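Local coordinates for pseudoalteromonas arctica PAMC 21717 (Pseudoalteromonas arctica, PDB 5YL7), which cleaves peptide bonds as a cold-active serine protease of the subtilase family and binds several calcium ions, at residues Pro3-Tyr14 and Val111-Val121; Leu40-Ala48 and Asp76-Val84. All blocks are in the same frame, centred on the assembly; numbering follows the deposited sequence.

The N-terminal segment comes first: residues 3-14 run into helix 12-15 and meet the loop 111-121, about a hundred residues on, which follows helix 100-109. Interaction 1 therefore closes a long loop that takes in the start of the parallel sheet. Interaction 2 is a shorter closure within it: the chain comes off strand 36-41 within 40-48 and meets itself again at 76-84, between helices 64-67 and 100-109. The two thus nest and do not cross. Their centres lie about 22 Å apart, yet Glu116 of interaction 1 packs against Ala48 of interaction 2. Interaction 1 holds most of the ligands of one calcium ion, and interaction 2 gives one, Asp76 O, to another.

Interaction 1. Residues Pro3-Tyr14 and Val111-Val121; sequences PNDPRFDDQWHY and VTNNGEGVAGV. With CA (calcium ion), chain C.
Gln11 reaches over the side chain of Val118 to the backbone of Ala119. Beyond CB and CG the chain is extended (chi2 -176°), bringing the amide across Val118 CB. There OE1 accepts from Ala119 N at 2.9 Å, in the carbonyl plane and nearly straight at 175°, while NE2 donates to Ala119 O at 3.3 Å. That same oxygen takes a second bond from Tyr14 OH, 2.7 Å away and above the carbonyl plane. NE2 also donates to Leu259 O of strand 258-263. With an alanine in place of Gln11, Ala119 N would probably lose its acceptor, and Ala119 O and Leu259 O the amide donor.

Back toward the N terminus, Arg7 N donates to Gly117 O (2.9 Å), and Asn4 and Asn113 use their side-chain oxygens on opposite backbones: Asn4 OD1 takes Gly115 N, Asn113 OD1 takes Asn4 N. Asp5 divides its carboxylate, OD1 accepting Asn113 N through its syn lone pair at 2.8 Å and OD2 binding calcium at 2.4 Å. The backbone oxygens of Val111, Glu116 and Val118, Asn114 OD1 and the carboxylate of Asp49 complete a site that, as in many subtilases, pins the N-terminal segment to a calcium-binding loop.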
loop_
_atom_site.group_PDB
_atom_site.type_symbol
_atom_site.label_atom_id
_atom_site.label_comp_id
_atom_site.label_asym_id
_atom_site.label_seq_id
_atom_site.Cartn_x
_atom_site.Cartn_y
_atom_site.Cartn_z
ATOM N N PRO A 3 4.258 -8.845 -18.778
ATOM C CA PRO A 3 4.836 -7.654 -19.318
ATOM C C PRO A 3 6.286 -7.737 -19.691
ATOM O O PRO A 3 6.959 -8.604 -19.260
ATOM C CB PRO A 3 4.545 -6.634 -18.270
ATOM C CG PRO A 3 4.549 -7.373 -17.050
ATOM C CD PRO A 3 3.960 -8.759 -17.340
ATOM N N ASN A 4 6.687 -6.725 -20.437
ATOM C CA ASN A 4 8.034 -6.692 -20.920
ATOM C C ASN A 4 9.098 -5.998 -20.082
ATOM O O ASN A 4 10.271 -5.955 -20.331
ATOM C CB ASN A 4 8.048 -6.067 -22.347
ATOM C CG ASN A 4 7.908 -4.611 -22.342
ATOM O OD1 ASN A 4 7.952 -3.895 -21.330
ATOM N ND2 ASN A 4 7.946 -4.030 -23.562
ATOM N N ASP A 5 8.649 -5.579 -18.858
ATOM C CA ASP A 5 9.567 -4.859 -18.017
ATOM C C ASP A 5 10.755 -5.736 -17.601
ATOM O O ASP A 5 10.517 -6.851 -17.150
ATOM C CB ASP A 5 8.786 -4.303 -16.800
ATOM C CG ASP A 5 7.588 -3.508 -17.227
ATOM O OD1 ASP A 5 6.606 -4.134 -17.634
ATOM O OD2 ASP A 5 7.603 -2.261 -17.257
ATOM N N PRO A 6 11.985 -5.214 -17.671
ATOM C CA PRO A 6 13.124 -6.096 -17.523
ATOM C C PRO A 6 13.300 -6.629 -16.127
ATOM O O PRO A 6 13.943 -7.655 -15.932
ATOM C CB PRO A 6 14.303 -5.227 -17.936
ATOM C CG PRO A 6 13.741 -3.791 -17.787
ATOM C CD PRO A 6 12.339 -3.861 -18.182
ATOM N N ARG A 7 12.788 -5.952 -15.091
ATOM C CA ARG A 7 12.831 -6.481 -13.743
ATOM C C ARG A 7 11.630 -7.331 -13.347
ATOM O O ARG A 7 11.574 -7.787 -12.186
ATOM C CB ARG A 7 13.046 -5.349 -12.732
ATOM C CG ARG A 7 14.283 -4.549 -12.963
ATOM C CD ARG A 7 15.523 -5.303 -12.818
ATOM N NE ARG A 7 15.785 -5.731 -11.479
ATOM C CZ ARG A 7 16.337 -5.049 -10.523
ATOM N NH1 ARG A 7 16.669 -3.772 -10.644
ATOM N NH2 ARG A 7 16.535 -5.640 -9.329
ATOM N N PHE A 8 10.669 -7.569 -14.197
ATOM C CA PHE A 8 9.509 -8.415 -13.879
ATOM C C PHE A 8 9.914 -9.721 -13.341
ATOM O O PHE A 8 9.336 -10.201 -12.360
ATOM C CB PHE A 8 8.600 -8.573 -15.083
ATOM C CG PHE A 8 7.423 -9.445 -14.809
ATOM C CD1 PHE A 8 6.322 -9.027 -14.082
ATOM C CD2 PHE A 8 7.466 -10.754 -15.254
ATOM C CE1 PHE A 8 5.300 -9.929 -13.840
ATOM C CE2 PHE A 8 6.462 -11.615 -15.019
ATOM C CZ PHE A 8 5.385 -11.222 -14.318
ATOM N N ASP A 9 10.915 -10.386 -13.915
ATOM C CA ASP A 9 11.260 -11.680 -13.423
ATOM C C ASP A 9 11.768 -11.684 -11.986
ATOM O O ASP A 9 11.635 -12.686 -11.261
ATOM C CB ASP A 9 12.362 -12.376 -14.321
ATOM C CG ASP A 9 11.791 -12.904 -15.622
ATOM O OD1 ASP A 9 10.551 -12.925 -15.887
ATOM O OD2 ASP A 9 12.677 -13.223 -16.444
ATOM N N ASP A 10 12.346 -10.572 -11.529
ATOM C CA ASP A 10 12.757 -10.410 -10.150
ATOM C C ASP A 10 11.535 -10.204 -9.191
ATOM O O ASP A 10 11.689 -10.399 -7.991
ATOM C CB ASP A 10 13.742 -9.207 -9.986
ATOM C CG ASP A 10 15.123 -9.414 -10.624
ATOM O OD1 ASP A 10 15.515 -10.593 -10.642
ATOM O OD2 ASP A 10 15.689 -8.434 -11.109
ATOM N N GLN A 11 10.403 -9.853 -9.768
ATOM C CA GLN A 11 9.197 -9.609 -8.969
ATOM C C GLN A 11 8.430 -10.915 -8.815
ATOM O O GLN A 11 7.330 -11.121 -9.224
ATOM C CB GLN A 11 8.335 -8.519 -9.647
ATOM C CG GLN A 11 9.050 -7.178 -9.633
ATOM C CD GLN A 11 8.236 -6.067 -10.193
ATOM O OE1 GLN A 11 7.911 -6.018 -11.391
ATOM N NE2 GLN A 11 7.820 -5.137 -9.307
ATOM N N TRP A 12 9.095 -11.821 -8.033
ATOM C CA TRP A 12 8.553 -13.161 -7.769
ATOM C C TRP A 12 7.135 -13.123 -7.216
ATOM O O TRP A 12 6.310 -14.017 -7.405
ATOM C CB TRP A 12 9.472 -13.928 -6.787
ATOM C CG TRP A 12 9.726 -13.222 -5.495
ATOM C CD1 TRP A 12 10.733 -12.421 -5.162
ATOM C CD2 TRP A 12 8.844 -13.251 -4.337
ATOM N NE1 TRP A 12 10.557 -11.900 -3.919
ATOM C CE2 TRP A 12 9.392 -12.392 -3.392
ATOM C CE3 TRP A 12 7.656 -13.909 -4.013
ATOM C CZ2 TRP A 12 8.771 -12.139 -2.139
ATOM C CZ3 TRP A 12 7.059 -13.647 -2.779
ATOM C CH2 TRP A 12 7.623 -12.799 -1.866
ATOM N N HIS A 13 6.917 -12.042 -6.443
ATOM C CA HIS A 13 5.690 -11.806 -5.737
ATOM C C HIS A 13 4.470 -11.599 -6.638
ATOM O O HIS A 13 3.343 -11.657 -6.206
ATOM C CB HIS A 13 5.878 -10.691 -4.724
ATOM C CG HIS A 13 6.680 -9.552 -5.226
ATOM N ND1 HIS A 13 6.083 -8.445 -5.821
ATOM C CD2 HIS A 13 8.048 -9.348 -5.304
ATOM C CE1 HIS A 13 7.101 -7.659 -6.242
ATOM N NE2 HIS A 13 8.292 -8.143 -5.943
ATOM N N TYR A 14 4.673 -11.375 -7.933
ATOM C CA TYR A 14 3.618 -11.283 -8.902
ATOM C C TYR A 14 3.223 -12.571 -9.568
ATOM O O TYR A 14 2.110 -12.661 -10.059
ATOM C CB TYR A 14 3.972 -10.281 -10.006
ATOM C CG TYR A 14 4.129 -8.804 -9.577
ATOM C CD1 TYR A 14 3.670 -8.342 -8.343
ATOM C CD2 TYR A 14 4.737 -7.926 -10.448
ATOM C CE1 TYR A 14 3.810 -7.005 -8.035
ATOM C CE2 TYR A 14 4.853 -6.611 -10.140
ATOM C CZ TYR A 14 4.377 -6.131 -8.936
ATOM O OH TYR A 14 4.497 -4.769 -8.593
ATOM N N VAL A 111 4.528 1.971 -13.890
ATOM C CA VAL A 111 4.283 1.963 -15.337
ATOM C C VAL A 111 4.803 0.677 -15.928
ATOM O O VAL A 111 5.955 0.324 -15.685
ATOM C CB VAL A 111 4.907 3.179 -15.969
ATOM C CG1 VAL A 111 4.658 3.087 -17.525
ATOM C CG2 VAL A 111 4.402 4.516 -15.440
ATOM N N THR A 112 3.967 -0.049 -16.613
ATOM C CA THR A 112 4.207 -1.403 -17.034
ATOM C C THR A 112 4.180 -1.462 -18.598
ATOM O O THR A 112 3.494 -0.707 -19.243
ATOM C CB THR A 112 3.181 -2.301 -16.366
ATOM O OG1 THR A 112 3.394 -2.167 -14.933
ATOM C CG2 THR A 112 3.302 -3.744 -16.687
ATOM N N ASN A 113 4.941 -2.454 -19.077
ATOM C CA ASN A 113 5.067 -2.653 -20.564
ATOM C C ASN A 113 5.712 -1.524 -21.175
ATOM O O ASN A 113 5.500 -1.290 -22.398
ATOM C CB ASN A 113 3.723 -2.939 -21.202
ATOM C CG ASN A 113 3.422 -4.326 -21.100
ATOM O OD1 ASN A 113 4.300 -5.174 -21.380
ATOM N ND2 ASN A 113 2.149 -4.603 -20.827
ATOM N N ASN A 114 6.578 -0.791 -20.487
ATOM C CA ASN A 114 7.365 0.313 -21.027
ATOM C C ASN A 114 8.834 -0.045 -21.229
ATOM O O ASN A 114 9.669 0.821 -21.395
ATOM C CB ASN A 114 7.192 1.619 -20.227
ATOM C CG ASN A 114 7.758 1.504 -18.800
ATOM O OD1 ASN A 114 7.927 0.389 -18.270
ATOM N ND2 ASN A 114 8.100 2.622 -18.210
ATOM N N GLY A 115 9.173 -1.330 -21.110
ATOM C CA GLY A 115 10.507 -1.744 -21.338
ATOM C C GLY A 115 11.544 -1.318 -20.412
ATOM O O GLY A 115 12.780 -1.354 -20.636
ATOM N N GLU A 116 11.093 -0.845 -19.197
ATOM C CA GLU A 116 11.929 -0.188 -18.230
ATOM C C GLU A 116 11.557 -0.691 -16.805
ATOM O O GLU A 116 10.359 -0.788 -16.559
ATOM C CB GLU A 116 11.723 1.340 -18.247
ATOM C CG GLU A 116 12.594 2.116 -17.344
ATOM C CD GLU A 116 12.414 3.646 -17.542
ATOM O OE1 GLU A 116 13.051 4.369 -16.730
ATOM O OE2 GLU A 116 11.619 4.064 -18.458
ATOM N N GLY A 117 12.510 -0.958 -15.979
ATOM C CA GLY A 117 12.205 -1.124 -14.533
ATOM C C GLY A 117 11.277 -2.282 -14.314
ATOM O O GLY A 117 11.432 -3.420 -14.787
ATOM N N VAL A 118 10.275 -2.017 -13.461
ATOM C CA VAL A 118 9.326 -2.944 -12.881
ATOM C C VAL A 118 7.928 -2.896 -13.428
ATOM O O VAL A 118 7.637 -1.969 -14.275
ATOM C CB VAL A 118 9.303 -2.748 -11.306
ATOM C CG1 VAL A 118 10.637 -3.070 -10.676
ATOM C CG2 VAL A 118 8.888 -1.341 -10.982
ATOM N N ALA A 119 7.051 -3.787 -12.953
ATOM C CA ALA A 119 5.657 -3.714 -13.206
ATOM C C ALA A 119 4.879 -3.392 -11.941
ATOM O O ALA A 119 5.430 -3.481 -10.831
ATOM C CB ALA A 119 5.182 -5.028 -13.822
ATOM N N GLY A 120 3.644 -2.973 -12.138
ATOM C CA GLY A 120 2.724 -2.686 -11.042
ATOM C C GLY A 120 1.581 -3.650 -11.085
ATOM O O GLY A 120 1.212 -4.233 -12.113
ATOM N N VAL A 121 0.885 -3.876 -9.942
ATOM C CA VAL A 121 -0.223 -4.816 -9.873
ATOM C C VAL A 121 -1.395 -4.336 -10.672
ATOM O O VAL A 121 -2.023 -5.128 -11.397
ATOM C CB VAL A 121 -0.595 -5.026 -8.386
ATOM C CG1 VAL A 121 -1.849 -5.861 -8.268
ATOM C CG2 VAL A 121 0.563 -5.686 -7.643
HETATM CA CA CA C . 8.135 -0.378 -15.943
HETATM O O HOH W 1 7.775 -1.216 -24.397
#

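Interaction 2. Residues Leu40-Ala48 and Asp76-Val84; sequences LDTGYRPHA and DARDPGDAV. With CA (calcium ion), chain E.
A single beta bridge, Tyr44 with Arg78, joins the turn leaving strand 36-41 to the calcium-bound loop 76-84, and side chains reinforce it from both segments. Asp79 N donates to Tyr44 O at 2.8 Å, and Tyr44 N gives a longer bond to Ala77 O. Gly43, without a side chain, brings CA to 3.0 Å from Ala77 O.

Tyr44 and Arg78 pair closely. Arg78 runs extended from CG to NE, lays CG over a face of the tyrosine ring in a CH-pi contact (4.0 Å to the centroid), and turns NE to the phenol OH in a weak bond; water 3 links the same OH to Arg78 NH2. The guanidinium stands 80° from the ring, with Pro46 CG over one of its faces.

The strand these residues leave ends at Asp41, which hydrogen-bonds His100 and is probably the aspartate of the subtilase catalytic triad, so the contact adjoins the probable active site. Next to it, Thr42 OG1 donates to Asp79 OD2 at 2.9 Å, approaching from above the carboxylate plane, and also meets Gly101 N, at the start of helix 100-109. Asp79 holds CG anti to its own N (chi1 -171°), which sets OD1 to accept Gly81 N in an Asx turn. Water 2 bridges OD2 to Gly43 O.

Arg45 folds back through bends at chi2 and chi3 until NH2 donates to Asp79 O at 2.9 Å, the oxygen lying in the guanidinium plane, though NH2 stands well above the carbonyl plane of Asp79. Its NH1 comes within 4.1 Å of Arg78 NH1, a like-charged approach. Asp76 O binds calcium together with Asp59, Asp69, Asp74 and two waters; Asp76 OD1 accepts Arg78 N in a second Asx turn.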
loop_
_atom_site.group_PDB
_atom_site.type_symbol
_atom_site.label_atom_id
_atom_site.label_comp_id
_atom_site.label_asym_id
_atom_site.label_seq_id
_atom_site.Cartn_x
_atom_site.Cartn_y
_atom_site.Cartn_z
ATOM N N LEU A 40 -1.792 6.412 1.047
ATOM C CA LEU A 40 -1.610 7.292 2.209
ATOM C C LEU A 40 -0.318 6.917 2.850
ATOM O O LEU A 40 -0.233 5.823 3.429
ATOM C CB LEU A 40 -2.792 7.140 3.177
ATOM C CG LEU A 40 -4.024 7.981 2.873
ATOM C CD1 LEU A 40 -4.631 7.626 1.526
ATOM C CD2 LEU A 40 -5.078 7.762 3.958
ATOM N N ASP A 41 0.726 7.730 2.717
ATOM C CA ASP A 41 2.077 7.269 2.988
ATOM C C ASP A 41 2.972 8.456 3.154
ATOM O O ASP A 41 2.535 9.593 3.508
ATOM C CB ASP A 41 2.481 6.242 1.891
ATOM C CG ASP A 41 3.362 5.206 2.370
ATOM O OD1 ASP A 41 4.504 5.502 2.779
ATOM O OD2 ASP A 41 3.031 4.010 2.300
ATOM N N THR A 42 4.275 8.261 2.855
ATOM C CA THR A 42 5.281 9.301 3.039
ATOM C C THR A 42 5.329 10.322 1.894
ATOM O O THR A 42 6.149 11.238 1.954
ATOM C CB THR A 42 6.692 8.689 3.269
ATOM O OG1 THR A 42 7.100 8.058 2.008
ATOM C CG2 THR A 42 6.715 7.672 4.351
ATOM N N GLY A 43 4.478 10.147 0.896
ATOM C CA GLY A 43 4.591 10.862 -0.338
ATOM C C GLY A 43 5.267 10.104 -1.408
ATOM O O GLY A 43 5.480 8.884 -1.267
ATOM N N TYR A 44 5.649 10.744 -2.497
ATOM C CA TYR A 44 6.287 10.053 -3.641
ATOM C C TYR A 44 7.420 10.887 -4.223
ATOM O O TYR A 44 7.431 12.116 -4.029
ATOM C CB TYR A 44 5.268 9.721 -4.715
ATOM C CG TYR A 44 4.820 10.901 -5.511
ATOM C CD1 TYR A 44 4.023 11.922 -5.014
ATOM C CD2 TYR A 44 5.253 11.116 -6.825
ATOM C CE1 TYR A 44 3.729 13.014 -5.724
ATOM C CE2 TYR A 44 4.943 12.220 -7.536
ATOM C CZ TYR A 44 4.180 13.164 -6.998
ATOM O OH TYR A 44 3.835 14.306 -7.688
ATOM N N ARG A 45 8.312 10.206 -4.946
ATOM C CA ARG A 45 9.159 10.922 -5.904
ATOM C C ARG A 45 8.688 10.599 -7.272
ATOM O O ARG A 45 8.135 9.497 -7.544
ATOM C CB ARG A 45 10.617 10.533 -5.738
ATOM C CG ARG A 45 11.242 10.861 -4.420
ATOM C CD ARG A 45 11.039 12.249 -3.935
ATOM N NE ARG A 45 11.377 13.257 -4.942
ATOM C CZ ARG A 45 11.093 14.562 -4.786
ATOM N NH1 ARG A 45 11.318 15.379 -5.801
ATOM N NH2 ARG A 45 10.585 14.990 -3.682
ATOM N N PRO A 46 8.842 11.511 -8.243
ATOM C CA PRO A 46 8.339 11.325 -9.616
ATOM C C PRO A 46 9.228 10.408 -10.448
ATOM O O PRO A 46 9.741 10.760 -11.537
ATOM C CB PRO A 46 8.294 12.771 -10.153
ATOM C CG PRO A 46 9.513 13.337 -9.534
ATOM C CD PRO A 46 9.470 12.856 -8.095
ATOM N N HIS A 47 9.371 9.203 -9.975
ATOM C CA HIS A 47 10.245 8.180 -10.591
ATOM C C HIS A 47 9.812 8.019 -12.031
ATOM O O HIS A 47 8.612 7.943 -12.348
ATOM C CB HIS A 47 10.097 6.882 -9.761
ATOM C CG HIS A 47 11.071 5.808 -10.120
ATOM N ND1 HIS A 47 11.137 5.212 -11.363
ATOM C CD2 HIS A 47 11.921 5.168 -9.296
ATOM C CE1 HIS A 47 12.054 4.245 -11.272
ATOM N NE2 HIS A 47 12.534 4.200 -10.025
ATOM N N ALA A 48 10.782 7.874 -12.894
ATOM C CA ALA A 48 10.505 7.644 -14.315
ATOM C C ALA A 48 9.610 6.499 -14.645
ATOM O O ALA A 48 8.890 6.458 -15.640
ATOM C CB ALA A 48 11.816 7.456 -15.109
ATOM N N ASP A 76 1.286 19.705 -2.514
ATOM C CA ASP A 76 2.373 18.895 -3.141
ATOM C C ASP A 76 2.685 17.740 -2.202
ATOM O O ASP A 76 3.290 17.882 -1.159
ATOM C CB ASP A 76 3.568 19.809 -3.336
ATOM C CG ASP A 76 4.658 19.143 -4.040
ATOM O OD1 ASP A 76 4.635 17.924 -4.291
ATOM O OD2 ASP A 76 5.612 19.830 -4.527
ATOM N N ALA A 77 2.295 16.542 -2.638
ATOM C CA ALA A 77 2.459 15.309 -1.865
ATOM C C ALA A 77 3.753 14.644 -2.130
ATOM O O ALA A 77 3.978 13.466 -1.794
ATOM C CB ALA A 77 1.289 14.364 -2.169
ATOM N N ARG A 78 4.733 15.299 -2.804
ATOM C CA ARG A 78 6.038 14.708 -2.922
ATOM C C ARG A 78 6.714 14.505 -1.602
ATOM O O ARG A 78 6.486 15.233 -0.633
ATOM C CB ARG A 78 6.919 15.511 -3.889
ATOM C CG ARG A 78 6.506 15.333 -5.304
ATOM C CD ARG A 78 7.295 16.160 -6.292
ATOM N NE ARG A 78 6.805 15.998 -7.639
ATOM C CZ ARG A 78 7.497 16.301 -8.772
ATOM N NH1 ARG A 78 8.718 16.711 -8.704
ATOM N NH2 ARG A 78 6.904 16.110 -9.924
ATOM N N ASP A 79 7.566 13.470 -1.527
ATOM C CA ASP A 79 8.276 13.121 -0.327
ATOM C C ASP A 79 9.582 13.880 -0.285
ATOM O O ASP A 79 10.458 13.614 -1.132
ATOM C CB ASP A 79 8.541 11.619 -0.329
ATOM C CG ASP A 79 9.087 11.055 0.918
ATOM O OD1 ASP A 79 9.501 11.825 1.830
ATOM O OD2 ASP A 79 9.186 9.794 1.008
ATOM N N PRO A 80 9.798 14.774 0.687
ATOM C CA PRO A 80 11.106 15.476 0.803
ATOM C C PRO A 80 12.162 14.633 1.382
ATOM O O PRO A 80 13.335 15.080 1.427
ATOM C CB PRO A 80 10.754 16.641 1.680
ATOM C CG PRO A 80 9.687 16.104 2.655
ATOM C CD PRO A 80 8.889 15.161 1.752
ATOM N N GLY A 81 11.841 13.482 1.915
ATOM C CA GLY A 81 12.672 12.610 2.657
ATOM C C GLY A 81 12.399 12.627 4.147
ATOM O O GLY A 81 12.331 13.697 4.725
ATOM N N ASP A 82 12.272 11.466 4.713
ATOM C CA ASP A 82 11.924 11.297 6.162
ATOM C C ASP A 82 13.081 10.870 7.011
ATOM O O ASP A 82 12.900 10.450 8.171
ATOM C CB ASP A 82 10.667 10.418 6.328
ATOM C CG ASP A 82 10.902 9.033 5.937
ATOM O OD1 ASP A 82 12.047 8.647 5.618
ATOM O OD2 ASP A 82 9.984 8.197 5.875
ATOM N N ALA A 83 14.297 11.014 6.513
ATOM C CA ALA A 83 15.485 10.750 7.301
ATOM C C ALA A 83 15.458 11.542 8.581
ATOM O O ALA A 83 15.058 12.681 8.627
ATOM C CB ALA A 83 16.787 11.122 6.549
ATOM N N VAL A 84 15.971 10.859 9.630
ATOM C CA VAL A 84 16.072 11.484 10.973
ATOM C C VAL A 84 17.493 11.235 11.542
ATOM O O VAL A 84 18.056 10.196 11.409
ATOM C CB VAL A 84 14.946 10.989 11.919
ATOM C CG1 VAL A 84 13.634 11.605 11.547
ATOM C CG2 VAL A 84 14.916 9.525 12.000
HETATM CA CA CA E . 4.278 19.119 0.662
HETATM O O HOH W 2 8.346 8.272 -1.065
HETATM O O HOH W 3 4.522 14.333 -10.172
HETATM O O HOH W 4 6.161 17.854 0.037
HETATM O O HOH W 5 5.501 20.849 -0.376
#